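Local coordinates for protein transcriptional activator of comK gene (Bacillus halodurans, PDB 2HQB) that probably acts as a membrane-attached lipoprotein of the BMP family that promotes comK expression, built on a substrate-binding-protein fold, at residues 30-33 with 37-40; 169-174 with 197-202. One frame throughout, in Å; residues are numbered along the deposited sequence.

Contact 1: residues 30-33 with 37-40; sequences LNIH and DVDV
His33, near the end of helix 23-35, reaches across to the chain that returns as strand 39-43. Its CB rests against Val40, with CB of His33 3.7 Å from CB of Val40. From there the first torsion sets CG opposite the backbone N (chi1 159°), which carries the ring over toward Val38. ND1 then donates a hydrogen bond to the carbonyl O of Val38 at 2.8 Å. The oxygen lies at the ring's edge, slightly tilted from its plane, and the N-H...O angle is 152°. CE1, the next ring atom, is 3.8 Å from Val38 O.

Ile32 serves the inner side of the same turn. Its CG2 branch meets CG2 of Val38 at 3.6 Å and CG2 of Val40 at 3.7 Å; branched aliphatic residues suit this place, where Ile32, Val38 and Val40 also touch Val8 of strand 7-11, and Tyr234 and Ala238 of helix 230-240 pack on Ile32. This is the alpha-to-beta half of a beta-alpha-beta crossover. Because ND1 is the donor, the hydrogen of a neutral ring would have to sit there, and Asp39 OD1, 4.6 Å from His33 ND1, would probably favour a protonated ring.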
ATOM      1  N   LEU A  30     -17.009   0.059   3.010  1.00 52.65           N
ATOM      2  CA  LEU A  30     -17.800  -0.091   4.220  1.00 45.08           C
ATOM      3  C   LEU A  30     -17.723   1.132   5.122  1.00 46.82           C
ATOM      4  O   LEU A  30     -18.724   1.510   5.708  1.00 56.50           O
ATOM      5  CB  LEU A  30     -17.365  -1.329   4.991  1.00 34.91           C
ATOM      6  CG  LEU A  30     -18.026  -2.567   4.384  1.00 44.35           C
ATOM      7  CD1 LEU A  30     -17.606  -3.873   5.090  1.00 38.40           C
ATOM      8  CD2 LEU A  30     -19.503  -2.383   4.498  1.00 36.54           C
ATOM      9  N   ASN A  31     -16.560   1.756   5.240  1.00 39.31           N
ATOM     10  CA  ASN A  31     -16.437   2.923   6.100  1.00 45.25           C
ATOM     11  C   ASN A  31     -17.027   4.150   5.415  1.00 52.91           C
ATOM     12  O   ASN A  31     -17.505   5.070   6.079  1.00 56.68           O
ATOM     13  CB  ASN A  31     -14.971   3.185   6.469  1.00 45.61           C
ATOM     14  CG  ASN A  31     -14.339   2.017   7.194  1.00 57.25           C
ATOM     15  OD1 ASN A  31     -14.991   1.360   8.008  1.00 51.82           O
ATOM     16  ND2 ASN A  31     -13.058   1.754   6.914  1.00 69.39           N
ATOM     17  N   ILE A  32     -16.977   4.171   4.085  1.00 52.48           N
ATOM     18  CA  ILE A  32     -17.551   5.271   3.325  1.00 48.10           C
ATOM     19  C   ILE A  32     -19.027   5.320   3.746  1.00 50.20           C
ATOM     20  O   ILE A  32     -19.484   6.333   4.251  1.00 55.90           O
ATOM     21  CB  ILE A  32     -17.398   5.031   1.777  1.00 44.60           C
ATOM     22  CG1 ILE A  32     -16.066   5.610   1.283  1.00 32.61           C
ATOM     23  CG2 ILE A  32     -18.575   5.611   1.025  1.00 43.40           C
ATOM     24  CD1 ILE A  32     -15.825   5.385  -0.194  1.00 37.14           C
ATOM     25  N   HIS A  33     -19.755   4.223   3.567  1.00 46.08           N
ATOM     26  CA  HIS A  33     -21.160   4.146   3.957  1.00 51.26           C
ATOM     27  C   HIS A  33     -21.352   4.327   5.458  1.00 56.17           C
ATOM     28  O   HIS A  33     -22.427   4.684   5.940  1.00 57.26           O
ATOM     29  CB  HIS A  33     -21.734   2.787   3.566  1.00 53.85           C
ATOM     30  CG  HIS A  33     -22.974   2.411   4.325  1.00 56.00           C
ATOM     31  ND1 HIS A  33     -24.225   2.895   4.005  1.00 52.65           N
ATOM     32  CD2 HIS A  33     -23.151   1.594   5.390  1.00 56.08           C
ATOM     33  CE1 HIS A  33     -25.119   2.390   4.835  1.00 55.81           C
ATOM     34  NE2 HIS A  33     -24.494   1.596   5.685  1.00 60.36           N
ATOM     35  N   ASP A  37     -22.680   9.407   5.110  1.00 73.03           N
ATOM     36  CA  ASP A  37     -24.012   8.812   5.227  1.00 72.01           C
ATOM     37  C   ASP A  37     -24.575   8.357   3.899  1.00 66.12           C
ATOM     38  O   ASP A  37     -25.768   8.435   3.653  1.00 66.29           O
ATOM     39  CB  ASP A  37     -24.943   9.856   5.843  1.00 88.20           C
ATOM     40  CG  ASP A  37     -26.014   9.250   6.710  1.00 92.35           C
ATOM     41  OD1 ASP A  37     -26.182   8.006   6.662  1.00 87.71           O
ATOM     42  OD2 ASP A  37     -26.682  10.041   7.421  1.00 93.30           O
ATOM     43  N   VAL A  38     -23.719   7.846   3.044  1.00 64.62           N
ATOM     44  CA  VAL A  38     -24.178   7.470   1.734  1.00 60.22           C
ATOM     45  C   VAL A  38     -24.507   6.008   1.554  1.00 53.46           C
ATOM     46  O   VAL A  38     -24.280   5.198   2.416  1.00 55.45           O
ATOM     47  CB  VAL A  38     -23.144   7.949   0.670  1.00 63.50           C
ATOM     48  CG1 VAL A  38     -22.759   9.405   0.959  1.00 52.99           C
ATOM     49  CG2 VAL A  38     -21.897   7.072   0.687  1.00 64.53           C
ATOM     50  N   ASP A  39     -25.103   5.695   0.427  1.00 54.64           N
ATOM     51  CA  ASP A  39     -25.447   4.334   0.112  1.00 60.32           C
ATOM     52  C   ASP A  39     -24.295   3.825  -0.763  1.00 64.71           C
ATOM     53  O   ASP A  39     -23.828   4.491  -1.710  1.00 66.54           O
ATOM     54  CB  ASP A  39     -26.792   4.301  -0.609  1.00 54.24           C
ATOM     55  CG  ASP A  39     -27.941   4.074   0.338  1.00 61.63           C
ATOM     56  OD1 ASP A  39     -27.804   4.380   1.553  1.00 58.44           O
ATOM     57  OD2 ASP A  39     -28.992   3.591  -0.135  1.00 76.08           O
ATOM     58  N   VAL A  40     -23.845   2.627  -0.438  1.00 62.28           N
ATOM     59  CA  VAL A  40     -22.705   2.034  -1.096  1.00 52.77           C
ATOM     60  C   VAL A  40     -23.100   0.810  -1.910  1.00 49.75           C
ATOM     61  O   VAL A  40     -24.049   0.127  -1.557  1.00 55.65           O
ATOM     62  CB  VAL A  40     -21.708   1.714   0.026  1.00 47.51           C
ATOM     63  CG1 VAL A  40     -21.349   0.288   0.021  1.00 54.59           C
ATOM     64  CG2 VAL A  40     -20.536   2.627  -0.059  1.00 44.24           C
TER

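Contact 2: residues 169-174 with 197-202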
ATOM      1  N   LYS A 169       8.400 -19.032  -5.332  1.00 44.31           N
ATOM      2  CA  LYS A 169       9.631 -18.336  -5.655  1.00 42.60           C
ATOM      3  C   LYS A 169      10.030 -17.407  -4.512  1.00 48.98           C
ATOM      4  O   LYS A 169      11.182 -17.385  -4.094  1.00 50.04           O
ATOM      5  CB  LYS A 169       9.447 -17.516  -6.934  1.00 48.54           C
ATOM      6  CG  LYS A 169      10.756 -16.944  -7.512  1.00 58.24           C
ATOM      7  CD  LYS A 169      10.508 -16.231  -8.840  1.00 83.90           C
ATOM      8  CE  LYS A 169      11.800 -15.676  -9.446  1.00 97.12           C
ATOM      9  NZ  LYS A 169      11.574 -14.860 -10.690  1.00100.27           N
ATOM     10  N   ALA A 170       9.071 -16.634  -4.012  1.00 49.56           N
ATOM     11  CA  ALA A 170       9.334 -15.704  -2.926  1.00 41.26           C
ATOM     12  C   ALA A 170       9.950 -16.440  -1.754  1.00 44.97           C
ATOM     13  O   ALA A 170      10.836 -15.902  -1.058  1.00 47.72           O
ATOM     14  CB  ALA A 170       8.040 -15.038  -2.486  1.00 33.50           C
ATOM     15  N   LEU A 171       9.473 -17.663  -1.513  1.00 43.03           N
ATOM     16  CA  LEU A 171      10.007 -18.428  -0.409  1.00 47.41           C
ATOM     17  C   LEU A 171      11.426 -18.885  -0.752  1.00 54.57           C
ATOM     18  O   LEU A 171      12.300 -18.891   0.143  1.00 55.62           O
ATOM     19  CB  LEU A 171       9.106 -19.610  -0.054  1.00 36.08           C
ATOM     20  CG  LEU A 171       7.925 -19.337   0.882  1.00 37.99           C
ATOM     21  CD1 LEU A 171       7.018 -20.544   0.804  1.00 39.33           C
ATOM     22  CD2 LEU A 171       8.369 -19.065   2.345  1.00 30.63           C
ATOM     23  N   GLU A 172      11.675 -19.246  -2.019  1.00 48.75           N
ATOM     24  CA  GLU A 172      13.035 -19.638  -2.405  1.00 53.74           C
ATOM     25  C   GLU A 172      13.984 -18.456  -2.161  1.00 57.99           C
ATOM     26  O   GLU A 172      15.059 -18.626  -1.587  1.00 64.62           O
ATOM     27  CB  GLU A 172      13.115 -20.029  -3.869  1.00 53.33           C
ATOM     28  CG  GLU A 172      12.284 -21.225  -4.225  1.00 76.64           C
ATOM     29  CD  GLU A 172      12.188 -21.400  -5.723  1.00 95.07           C
ATOM     30  OE1 GLU A 172      13.266 -21.501  -6.359  1.00 99.89           O
ATOM     31  OE2 GLU A 172      11.049 -21.423  -6.262  1.00 97.05           O
ATOM     32  N   LEU A 173      13.589 -17.262  -2.597  1.00 54.59           N
ATOM     33  CA  LEU A 173      14.404 -16.084  -2.376  1.00 56.03           C
ATOM     34  C   LEU A 173      14.637 -15.903  -0.870  1.00 61.55           C
ATOM     35  O   LEU A 173      15.721 -15.490  -0.456  1.00 67.77           O
ATOM     36  CB  LEU A 173      13.730 -14.841  -2.960  1.00 55.95           C
ATOM     37  CG  LEU A 173      13.462 -14.858  -4.466  1.00 60.33           C
ATOM     38  CD1 LEU A 173      12.737 -13.570  -4.875  1.00 64.75           C
ATOM     39  CD2 LEU A 173      14.767 -15.014  -5.229  1.00 40.99           C
ATOM     40  N   PHE A 174      13.635 -16.203  -0.043  1.00 60.25           N
ATOM     41  CA  PHE A 174      13.825 -16.095   1.407  1.00 58.64           C
ATOM     42  C   PHE A 174      14.962 -17.024   1.821  1.00 58.42           C
ATOM     43  O   PHE A 174      15.919 -16.611   2.487  1.00 56.55           O
ATOM     44  CB  PHE A 174      12.578 -16.526   2.178  1.00 50.69           C
ATOM     45  CG  PHE A 174      12.801 -16.624   3.669  1.00 40.27           C
ATOM     46  CD1 PHE A 174      13.340 -15.541   4.384  1.00 46.34           C
ATOM     47  CD2 PHE A 174      12.470 -17.790   4.361  1.00 29.14           C
ATOM     48  CE1 PHE A 174      13.541 -15.618   5.762  1.00 46.88           C
ATOM     49  CE2 PHE A 174      12.664 -17.892   5.744  1.00 27.54           C
ATOM     50  CZ  PHE A 174      13.200 -16.804   6.454  1.00 48.08           C
ATOM     51  N   VAL A 197       6.240 -14.194   5.670  1.00 44.27           N
ATOM     52  CA  VAL A 197       6.363 -13.734   7.057  1.00 42.31           C
ATOM     53  C   VAL A 197       6.373 -14.958   7.958  1.00 43.47           C
ATOM     54  O   VAL A 197       7.186 -15.068   8.870  1.00 45.40           O
ATOM     55  CB  VAL A 197       5.204 -12.783   7.482  1.00 33.89           C
ATOM     56  CG1 VAL A 197       5.111 -12.724   8.956  1.00 14.73           C
ATOM     57  CG2 VAL A 197       5.491 -11.401   7.034  1.00 14.72           C
ATOM     58  N   GLU A 198       5.458 -15.873   7.689  1.00 46.22           N
ATOM     59  CA  GLU A 198       5.354 -17.126   8.426  1.00 51.94           C
ATOM     60  C   GLU A 198       6.692 -17.874   8.497  1.00 53.33           C
ATOM     61  O   GLU A 198       7.216 -18.134   9.587  1.00 52.47           O
ATOM     62  CB  GLU A 198       4.369 -18.034   7.728  1.00 56.25           C
ATOM     63  CG  GLU A 198       3.404 -18.633   8.657  1.00 70.08           C
ATOM     64  CD  GLU A 198       2.213 -17.759   8.828  1.00 69.35           C
ATOM     65  OE1 GLU A 198       1.314 -17.844   7.970  1.00 85.00           O
ATOM     66  OE2 GLU A 198       2.178 -16.984   9.804  1.00 71.56           O
ATOM     67  N   ALA A 199       7.201 -18.247   7.314  1.00 50.99           N
ATOM     68  CA  ALA A 199       8.467 -18.963   7.157  1.00 49.32           C
ATOM     69  C   ALA A 199       9.546 -18.257   7.991  1.00 51.90           C
ATOM     70  O   ALA A 199      10.473 -18.882   8.516  1.00 54.59           O
ATOM     71  CB  ALA A 199       8.869 -19.013   5.644  1.00 41.94           C
ATOM     72  N   ILE A 200       9.415 -16.944   8.114  1.00 53.36           N
ATOM     73  CA  ILE A 200      10.353 -16.159   8.902  1.00 49.56           C
ATOM     74  C   ILE A 200      10.096 -16.434  10.372  1.00 53.32           C
ATOM     75  O   ILE A 200      10.980 -16.896  11.077  1.00 52.67           O
ATOM     76  CB  ILE A 200      10.177 -14.671   8.629  1.00 41.45           C
ATOM     77  CG1 ILE A 200      10.511 -14.394   7.157  1.00 44.02           C
ATOM     78  CG2 ILE A 200      11.038 -13.871   9.565  1.00 36.09           C
ATOM     79  CD1 ILE A 200      10.137 -13.028   6.672  1.00 41.81           C
ATOM     80  N   LYS A 201       8.876 -16.164  10.835  1.00 58.13           N
ATOM     81  CA  LYS A 201       8.536 -16.393  12.236  1.00 60.59           C
ATOM     82  C   LYS A 201       9.077 -17.776  12.622  1.00 63.90           C
ATOM     83  O   LYS A 201       9.629 -17.979  13.713  1.00 64.53           O
ATOM     84  CB  LYS A 201       7.019 -16.340  12.428  1.00 63.12           C
ATOM     85  CG  LYS A 201       6.571 -16.379  13.897  1.00 72.07           C
ATOM     86  CD  LYS A 201       5.091 -16.709  14.030  1.00 79.26           C
ATOM     87  CE  LYS A 201       4.398 -15.775  15.023  1.00 88.19           C
ATOM     88  NZ  LYS A 201       2.910 -16.016  15.061  1.00 92.19           N
ATOM     89  N   ASP A 202       8.914 -18.719  11.702  1.00 64.60           N
ATOM     90  CA  ASP A 202       9.385 -20.083  11.880  1.00 63.82           C
ATOM     91  C   ASP A 202      10.907 -20.050  12.085  1.00 62.83           C
ATOM     92  O   ASP A 202      11.390 -20.431  13.135  1.00 65.93           O
ATOM     93  CB  ASP A 202       8.991 -20.899  10.643  1.00 70.48           C
ATOM     94  CG  ASP A 202       9.822 -22.162  10.461  1.00 87.43           C
ATOM     95  OD1 ASP A 202      11.079 -22.076  10.433  1.00 89.58           O
ATOM     96  OD2 ASP A 202       9.207 -23.246  10.315  1.00 93.71           O
TER
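Phe174 points from helix 167-178 toward helix 193-203 and lays its ring beside two consecutive residues, Ala199 and Ile200. CG stands opposite the backbone N (chi1 171°), and this extends the ring across the gap between the two helices. CE1 and CZ meet Ile200: CE1 of Phe174 is 3.6 Å from Ile200 CG1, and the two side chains lie at a slant to one another. CD2 and CE2 come up to Ala199, with CE2 of Phe174 4.0 Å from Ala199 CB and 3.7 Å from Ala199 O. Leu171, one turn earlier, sends its CD2 branch to the methyl of Ala199, which thus receives both side chains.

The short helical segments run roughly parallel, crossing at -32° with their axes 10.6 Å apart. At that separation a small alanine can face a leucine and a broad phenylalanine. Beneath, Phe174 packs edge-to-face with Phe185 of strand 184-186 and also touches Ile132 of strand 128-133, so its ring joins the helix pair to the sheet. Cutting the ring back to an alanine is likely to open a gap beside Ile200 CG1 and to leave Phe185 without its aromatic mate. No hydrogen bond or salt bridge passes between the segments: the side-chain contacts are apolar, and the cohesion probably comes from van der Waals fit and the burial of hydrocarbon.

From the N terminus, strand 7-11 leads to helix 23-35, and contact 1 closes the tight turn from that helix into strand 39-43, an outermost strand of the parallel sheet. The chain then adds strands 66-69, 89-93 and 102-107 before entering the second, mixed sheet; strand 249-253 joins the first later. Contact 2 closes a longer loop: the chain runs from helix 167-178 through strand 184-186 to helix 193-203, which lies beside the first helix. The loops follow in series, neither nested nor crossed. Their centres lie about 38 Å apart on opposite sides of the chain's centre. Contact 1 joins a helix to the first sheet's edge, whereas contact 2 pairs helices over the second.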